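Local coordinates for protein thermospermine synthase (Medicago truncatula, PDB 6BQ6) that probably makes the tetraamine thermospermine, transferring an aminopropyl group from decarboxylated S-adenosylmethionine to spermidine, at residues K197-Y200 and E201-K205; Y87-C90 and L91-A95; P190-K193 and L194-D198. All coordinates share one frame; numbering follows the deposited sequence.

Contact 1: residues K197-Y200 and E201-K205; sequences KDFY and ELTLK
Glu201 reaches back one helical turn to Lys197, and the two side chains run side by side on helix 197-204. Lys197 NZ meets Glu201 OE2 at 3.0 Å in an i to i+4 salt bridge. The ammonium comes to the syn side of the carboxylate, 31° out of its plane. The lysine is extended as far as CE and bends only at its last torsion (chi4 -77°), which turns NZ toward the acid. Asp198 OD1 lies 4.6 Å from Glu201 OE2, so the lysine probably also eases the repulsion between these two acids.

Phe199 carries the buried face. Its CG is anti to the backbone N (chi1 172°), which swings the ring along the helix toward the next turn. There CE1 touches Thr203 CG2 at 3.6 Å, and CE2 touches Leu204 CD1 at 3.7 Å. Both methyls approach the ring obliquely. Cutting Phe199 back to an alanine is likely to leave the Thr203 and Leu204 methyls without their aromatic partner and to open a gap toward helix 164-169, whose Lys165 also touches the ring. Tyr200 packs on helix 230-238 and meets the ring of Phe214.

The last turn widens to a pi-type turn. Phe199 O accepts from both Thr203 N and Leu204 N, each at 2.9 Å, and Tyr200 O receives Lys205 N. A water donates to Asp198 O and to Thr203 OG1, which also bonds to Glu169. The chemistry is that of an amphipathic helix: an ion pair on the partly exposed side, aromatic and methyl packing on the buried one.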
# COMPACT_ATOMS: atom_id res chain seq x y z
N LYS B 197 17.82 32.49 -12.23
CA LYS B 197 18.70 33.19 -13.14
C LYS B 197 19.50 34.25 -12.40
O LYS B 197 20.72 34.31 -12.52
CB LYS B 197 17.94 33.83 -14.29
CG LYS B 197 18.82 34.57 -15.28
CD LYS B 197 17.99 35.26 -16.37
CE LYS B 197 18.90 35.83 -17.46
NZ LYS B 197 19.57 37.09 -17.04
N ASP B 198 18.80 35.06 -11.63
CA ASP B 198 19.48 36.14 -10.90
C ASP B 198 20.46 35.62 -9.85
O ASP B 198 21.54 36.20 -9.69
CB ASP B 198 18.48 37.06 -10.24
CG ASP B 198 17.91 38.10 -11.21
OD1 ASP B 198 18.27 38.15 -12.41
OD2 ASP B 198 17.06 38.91 -10.74
N PHE B 199 20.11 34.54 -9.15
CA PHE B 199 21.07 33.89 -8.25
C PHE B 199 22.36 33.49 -8.99
O PHE B 199 23.48 33.83 -8.58
CB PHE B 199 20.45 32.69 -7.52
CG PHE B 199 21.45 31.87 -6.75
CD1 PHE B 199 22.02 32.39 -5.59
CD2 PHE B 199 21.94 30.72 -7.27
CE1 PHE B 199 22.99 31.69 -4.90
CE2 PHE B 199 22.88 30.00 -6.59
CZ PHE B 199 23.42 30.50 -5.41
N TYR B 200 22.19 32.80 -10.09
CA TYR B 200 23.34 32.30 -10.83
C TYR B 200 24.17 33.43 -11.36
O TYR B 200 25.38 33.39 -11.23
CB TYR B 200 22.89 31.44 -11.99
CG TYR B 200 22.26 30.13 -11.65
CD1 TYR B 200 22.74 29.31 -10.60
CD2 TYR B 200 21.22 29.64 -12.43
CE1 TYR B 200 22.16 28.07 -10.33
CE2 TYR B 200 20.67 28.40 -12.18
CZ TYR B 200 21.14 27.61 -11.12
OH TYR B 200 20.57 26.37 -10.89
N GLU B 201 23.51 34.46 -11.93
CA GLU B 201 24.22 35.58 -12.54
C GLU B 201 24.89 36.50 -11.55
O GLU B 201 26.01 36.90 -11.78
CB GLU B 201 23.27 36.42 -13.43
CG GLU B 201 24.02 37.31 -14.44
CD GLU B 201 23.07 38.07 -15.34
OE1 GLU B 201 23.57 38.91 -16.15
OE2 GLU B 201 21.83 37.82 -15.26
N LEU B 202 24.18 36.85 -10.49
CA LEU B 202 24.57 37.94 -9.60
C LEU B 202 25.19 37.47 -8.33
O LEU B 202 25.85 38.25 -7.67
CB LEU B 202 23.36 38.83 -9.28
CG LEU B 202 22.71 39.46 -10.52
CD1 LEU B 202 21.57 40.39 -10.12
CD2 LEU B 202 23.73 40.20 -11.40
N THR B 203 25.03 36.19 -7.95
CA THR B 203 25.58 35.68 -6.68
C THR B 203 26.61 34.60 -6.93
O THR B 203 27.71 34.66 -6.41
CB THR B 203 24.46 35.19 -5.70
OG1 THR B 203 23.55 36.27 -5.35
CG2 THR B 203 25.05 34.57 -4.44
N LEU B 204 26.24 33.60 -7.73
CA LEU B 204 27.12 32.43 -7.89
C LEU B 204 28.29 32.72 -8.84
O LEU B 204 29.47 32.47 -8.53
CB LEU B 204 26.30 31.25 -8.41
CG LEU B 204 27.07 29.91 -8.30
CD1 LEU B 204 26.22 28.80 -7.73
CD2 LEU B 204 27.63 29.56 -9.64
N LYS B 205 27.97 33.19 -10.05
CA LYS B 205 29.02 33.44 -11.06
C LYS B 205 30.15 34.32 -10.56
O LYS B 205 31.33 33.96 -10.76
CB LYS B 205 28.40 33.93 -12.37
CG LYS B 205 29.33 33.86 -13.58
CD LYS B 205 28.54 33.85 -14.90
CE LYS B 205 29.12 34.83 -15.88
NZ LYS B 205 28.57 34.64 -17.25
O HOH W 1 21.45 37.07 -6.81

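Contact 2: residues Y87-C90 and L91-A95; sequences YHEC and LVHPA. With TER (N-(3-amino-propyl)-N-(5-aminopropyl)-1,4-diaminobutane), chain F.
Leu91 N, Val92 N and His93 N bond back to the carbonyls of Tyr87, His88 and Glu89, and helix 84-98 then kinks at Pro94, which has no N-H to give. The Val92 N to His88 O bond is the longest of the three, at 3.2 Å. Pro94 CD sits 3.3 Å from Cys90 O, where a helical N-H would otherwise point. Cys90 O is instead met by the hydroxyl of Tyr247.

Tyr87 and Leu91 point the same way from successive turns. Tyr87 CE2 touches Leu91 CD2 at 3.9 Å, the methyl lying oblique to the ring. With CG anti to the backbone N (chi1 170°), the Tyr87 ring reaches both this methyl and the bound thermospermine. Ligand C7 lies 3.9 Å from Tyr87 CE1, and C6 is 3.7 Å from Tyr87 OH. The phenol thus lines the polyamine pocket through carbon contacts, while its hydroxyl bonds to Asp181, the predicted proton acceptor.

The helix belongs to the Rossmann-like domain of the spermidine/spermine synthase family. It packs between strands 212-220 and 256-264 of the central sheet and helix 114-120.

His88 turns one ring face to its neighbour: Tyr87 CD2 stands 3.4 Å above the imidazole centre. Its ND1 bonds to Glu84. Farther along, Glu89 and His93 meet by carbon rather than by charge. Glu89 CG lies in the plane of the imidazole at its edge, 3.7 Å from His93 CD2. Their polar ends part: the Glu89 carboxylate takes backbone N-H groups of Arg288, Tyr289 and Leu290, whereas His93 NE2 bonds to Glu118 and ND1 to His122.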
# COMPACT_ATOMS: atom_id res chain seq x y z
N TYR B 87 24.87 8.46 -7.75
CA TYR B 87 24.46 9.83 -7.70
C TYR B 87 25.70 10.70 -7.34
O TYR B 87 25.91 11.74 -7.94
CB TYR B 87 23.34 10.01 -6.64
CG TYR B 87 23.03 11.45 -6.37
CD1 TYR B 87 22.05 12.13 -7.11
CD2 TYR B 87 23.68 12.14 -5.36
CE1 TYR B 87 21.79 13.48 -6.85
CE2 TYR B 87 23.44 13.47 -5.12
CZ TYR B 87 22.49 14.13 -5.85
OH TYR B 87 22.22 15.46 -5.58
N HIS B 88 26.47 10.27 -6.36
CA HIS B 88 27.55 11.13 -5.91
C HIS B 88 28.73 11.17 -6.87
O HIS B 88 29.34 12.22 -7.03
CB HIS B 88 27.93 10.79 -4.49
CG HIS B 88 26.85 11.14 -3.52
ND1 HIS B 88 26.00 10.20 -2.97
CD2 HIS B 88 26.38 12.35 -3.11
CE1 HIS B 88 25.10 10.82 -2.21
NE2 HIS B 88 25.33 12.12 -2.27
N GLU B 89 29.06 10.06 -7.52
CA GLU B 89 30.09 10.10 -8.56
C GLU B 89 29.66 10.94 -9.76
O GLU B 89 30.45 11.74 -10.26
CB GLU B 89 30.45 8.72 -9.05
CG GLU B 89 31.33 7.93 -8.09
CD GLU B 89 31.82 6.62 -8.67
OE1 GLU B 89 31.75 6.40 -9.91
OE2 GLU B 89 32.33 5.78 -7.87
N CYS B 90 28.40 10.80 -10.18
CA CYS B 90 27.87 11.63 -11.28
C CYS B 90 27.80 13.11 -10.94
O CYS B 90 28.10 13.94 -11.81
CB CYS B 90 26.51 11.18 -11.76
SG CYS B 90 26.56 9.60 -12.65
N LEU B 91 27.43 13.43 -9.71
CA LEU B 91 27.33 14.82 -9.27
C LEU B 91 28.69 15.50 -9.26
O LEU B 91 28.81 16.65 -9.63
CB LEU B 91 26.75 14.93 -7.88
CG LEU B 91 26.67 16.31 -7.16
CD1 LEU B 91 25.78 17.27 -7.97
CD2 LEU B 91 26.21 16.17 -5.75
N VAL B 92 29.73 14.78 -8.83
CA VAL B 92 31.05 15.36 -8.52
C VAL B 92 32.09 15.25 -9.61
O VAL B 92 32.70 16.25 -10.01
CB VAL B 92 31.60 14.75 -7.19
CG1 VAL B 92 33.06 15.12 -6.98
CG2 VAL B 92 30.73 15.23 -6.02
N HIS B 93 32.29 14.04 -10.14
CA HIS B 93 33.48 13.84 -10.96
C HIS B 93 33.56 14.54 -12.28
O HIS B 93 34.62 15.09 -12.60
CB HIS B 93 33.82 12.36 -11.04
CG HIS B 93 34.07 11.77 -9.71
ND1 HIS B 93 34.93 12.35 -8.81
CD2 HIS B 93 33.56 10.69 -9.08
CE1 HIS B 93 34.93 11.68 -7.69
NE2 HIS B 93 34.11 10.67 -7.81
N PRO B 94 32.46 14.56 -13.05
CA PRO B 94 32.53 15.25 -14.34
C PRO B 94 32.98 16.72 -14.18
O PRO B 94 33.85 17.18 -14.94
CB PRO B 94 31.11 15.13 -14.86
CG PRO B 94 30.62 13.84 -14.29
CD PRO B 94 31.18 13.83 -12.89
N ALA B 95 32.39 17.45 -13.24
CA ALA B 95 32.81 18.83 -13.02
C ALA B 95 34.28 18.95 -12.73
O ALA B 95 35.01 19.71 -13.39
CB ALA B 95 32.00 19.49 -11.92
N1 TER F . 19.23 18.00 0.83
C2 TER F . 20.36 17.26 0.30
C3 TER F . 20.26 17.17 -1.22
C4 TER F . 19.13 16.30 -1.70
N5 TER F . 19.25 16.04 -3.11
C6 TER F . 19.24 14.69 -3.61
C7 TER F . 18.54 14.60 -4.96
C8 TER F . 18.06 13.17 -5.17
N9 TER F . 16.75 12.94 -4.62
C10 TER F . 16.19 11.61 -4.73
C11 TER F . 14.68 11.56 -4.79
C12 TER F . 14.28 10.16 -5.24
C13 TER F . 12.81 9.85 -5.02
N14 TER F . 11.97 11.00 -5.32

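Contact 3: residues P190-K193 and L194-D198; sequences PCYK and LYTKD
Tyr195 and Leu194 close a short 3-10 turn over Cys191 and Tyr192, and Thr196 follows as the N-cap of helix 197-204. Leu194 N bonds to Cys191 O at 2.9 Å, and Tyr195 N to Tyr192 O at 3.1 Å. Each bond spans three residues, as in a 3-10 turn.

The tight part lies round the two tyrosines. The Tyr195 ring turns its edge to the turn, and CD1 comes within 3.3 Å of Cys191 O. Its hydroxyl bonds to Ala183 O. Tyr192 crosses Thr196 at about a right angle, and its CE1 meets Thr196 CG2 at 3.7 Å. Leu194 is buried against Leu182 and Phe199.

The looser side belongs to Lys193 and Pro190, which are less buried. Lys193 CG sits between its backbone N and carbonyl carbon (chi1 66°), and the aliphatic chain runs alongside Leu194. Its NZ makes a salt bridge with Asp163 and a weak bond of 3.4 Å to Pro190 O. Pro190, Cys191 and Asp163 all bind adenosine in a structure of this protein, so Lys193 probably helps hold the two parts of that site together, though its bond to Pro190 O is weak.

Thr196 OG1 lies 3.1 Å from Lys193 O and caps the helix by bonding to Phe199 N.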
# COMPACT_ATOMS: atom_id res chain seq x y z
N PRO B 190 12.52 26.85 0.36
CA PRO B 190 13.76 27.60 0.73
C PRO B 190 14.98 27.40 -0.24
O PRO B 190 15.86 28.25 -0.33
CB PRO B 190 14.10 27.03 2.09
CG PRO B 190 13.63 25.60 2.00
CD PRO B 190 12.40 25.60 1.13
N CYS B 191 15.01 26.28 -0.97
CA CYS B 191 16.04 26.07 -2.01
C CYS B 191 15.80 26.80 -3.29
O CYS B 191 16.71 26.93 -4.08
CB CYS B 191 16.13 24.59 -2.38
SG CYS B 191 16.67 23.72 -0.95
N TYR B 192 14.55 27.18 -3.54
CA TYR B 192 14.13 27.63 -4.84
C TYR B 192 15.02 28.78 -5.33
O TYR B 192 15.39 28.85 -6.51
CB TYR B 192 12.66 28.08 -4.81
CG TYR B 192 12.24 28.65 -6.12
CD1 TYR B 192 12.37 30.01 -6.38
CD2 TYR B 192 11.76 27.82 -7.12
CE1 TYR B 192 12.03 30.54 -7.60
CE2 TYR B 192 11.37 28.36 -8.35
CZ TYR B 192 11.53 29.71 -8.58
OH TYR B 192 11.19 30.25 -9.75
N LYS B 193 15.35 29.68 -4.43
CA LYS B 193 16.15 30.85 -4.81
C LYS B 193 17.54 30.51 -5.35
O LYS B 193 18.13 31.31 -6.08
CB LYS B 193 16.23 31.85 -3.68
CG LYS B 193 17.00 31.36 -2.47
CD LYS B 193 16.96 32.43 -1.42
CE LYS B 193 17.85 32.06 -0.26
NZ LYS B 193 17.13 31.19 0.69
N LEU B 194 18.04 29.33 -5.01
CA LEU B 194 19.35 28.89 -5.44
C LEU B 194 19.35 28.27 -6.84
O LEU B 194 20.37 27.74 -7.28
CB LEU B 194 19.92 27.94 -4.42
CG LEU B 194 19.95 28.49 -2.98
CD1 LEU B 194 20.35 27.43 -1.94
CD2 LEU B 194 20.81 29.68 -2.82
N TYR B 195 18.22 28.36 -7.54
CA TYR B 195 18.08 27.87 -8.91
C TYR B 195 17.64 29.00 -9.86
O TYR B 195 17.37 28.76 -11.02
CB TYR B 195 17.05 26.74 -8.96
CG TYR B 195 17.41 25.48 -8.25
CD1 TYR B 195 17.10 25.28 -6.92
CD2 TYR B 195 18.02 24.45 -8.95
CE1 TYR B 195 17.42 24.08 -6.28
CE2 TYR B 195 18.36 23.27 -8.30
CZ TYR B 195 18.02 23.07 -7.00
OH TYR B 195 18.35 21.89 -6.44
N THR B 196 17.60 30.24 -9.37
CA THR B 196 17.12 31.30 -10.25
C THR B 196 18.24 31.89 -11.11
O THR B 196 19.43 31.90 -10.72
CB THR B 196 16.44 32.43 -9.46
OG1 THR B 196 17.37 32.99 -8.54
CG2 THR B 196 15.27 31.91 -8.69
N LYS B 197 17.82 32.49 -12.23
CA LYS B 197 18.70 33.19 -13.14
C LYS B 197 19.50 34.25 -12.40
O LYS B 197 20.72 34.31 -12.52
CB LYS B 197 17.94 33.83 -14.29
CG LYS B 197 18.82 34.57 -15.28
CD LYS B 197 17.99 35.26 -16.37
CE LYS B 197 18.90 35.83 -17.46
NZ LYS B 197 19.57 37.09 -17.04
N ASP B 198 18.80 35.06 -11.63
CA ASP B 198 19.48 36.14 -10.90
C ASP B 198 20.46 35.62 -9.85
O ASP B 198 21.54 36.20 -9.69
CB ASP B 198 18.48 37.06 -10.24
CG ASP B 198 17.91 38.10 -11.21
OD1 ASP B 198 18.27 38.15 -12.41
OD2 ASP B 198 17.06 38.91 -10.74

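How the contacts relate
Contact 2 lies nearest the centre of the chain and is wholly buried, on a helix packed against the central sheet. Contacts 1 and 3 lie farther out, with centres 9 Å apart, and contact 1 has the more exposed side. They form one run of chain: contact 3 leads into helix 197-204, and contact 1 is that helix. They touch where Phe199 CB packs 3.1 Å from Lys193 O. Contact 2 stays apart, its nearest atoms about 8 Å from contact 3. Its polar side chains find partners elsewhere in the same chain, and it meets the polyamine. Contact 3 holds part of the adenosine site, while contact 1 joins a partly exposed ion pair to an apolar inner face.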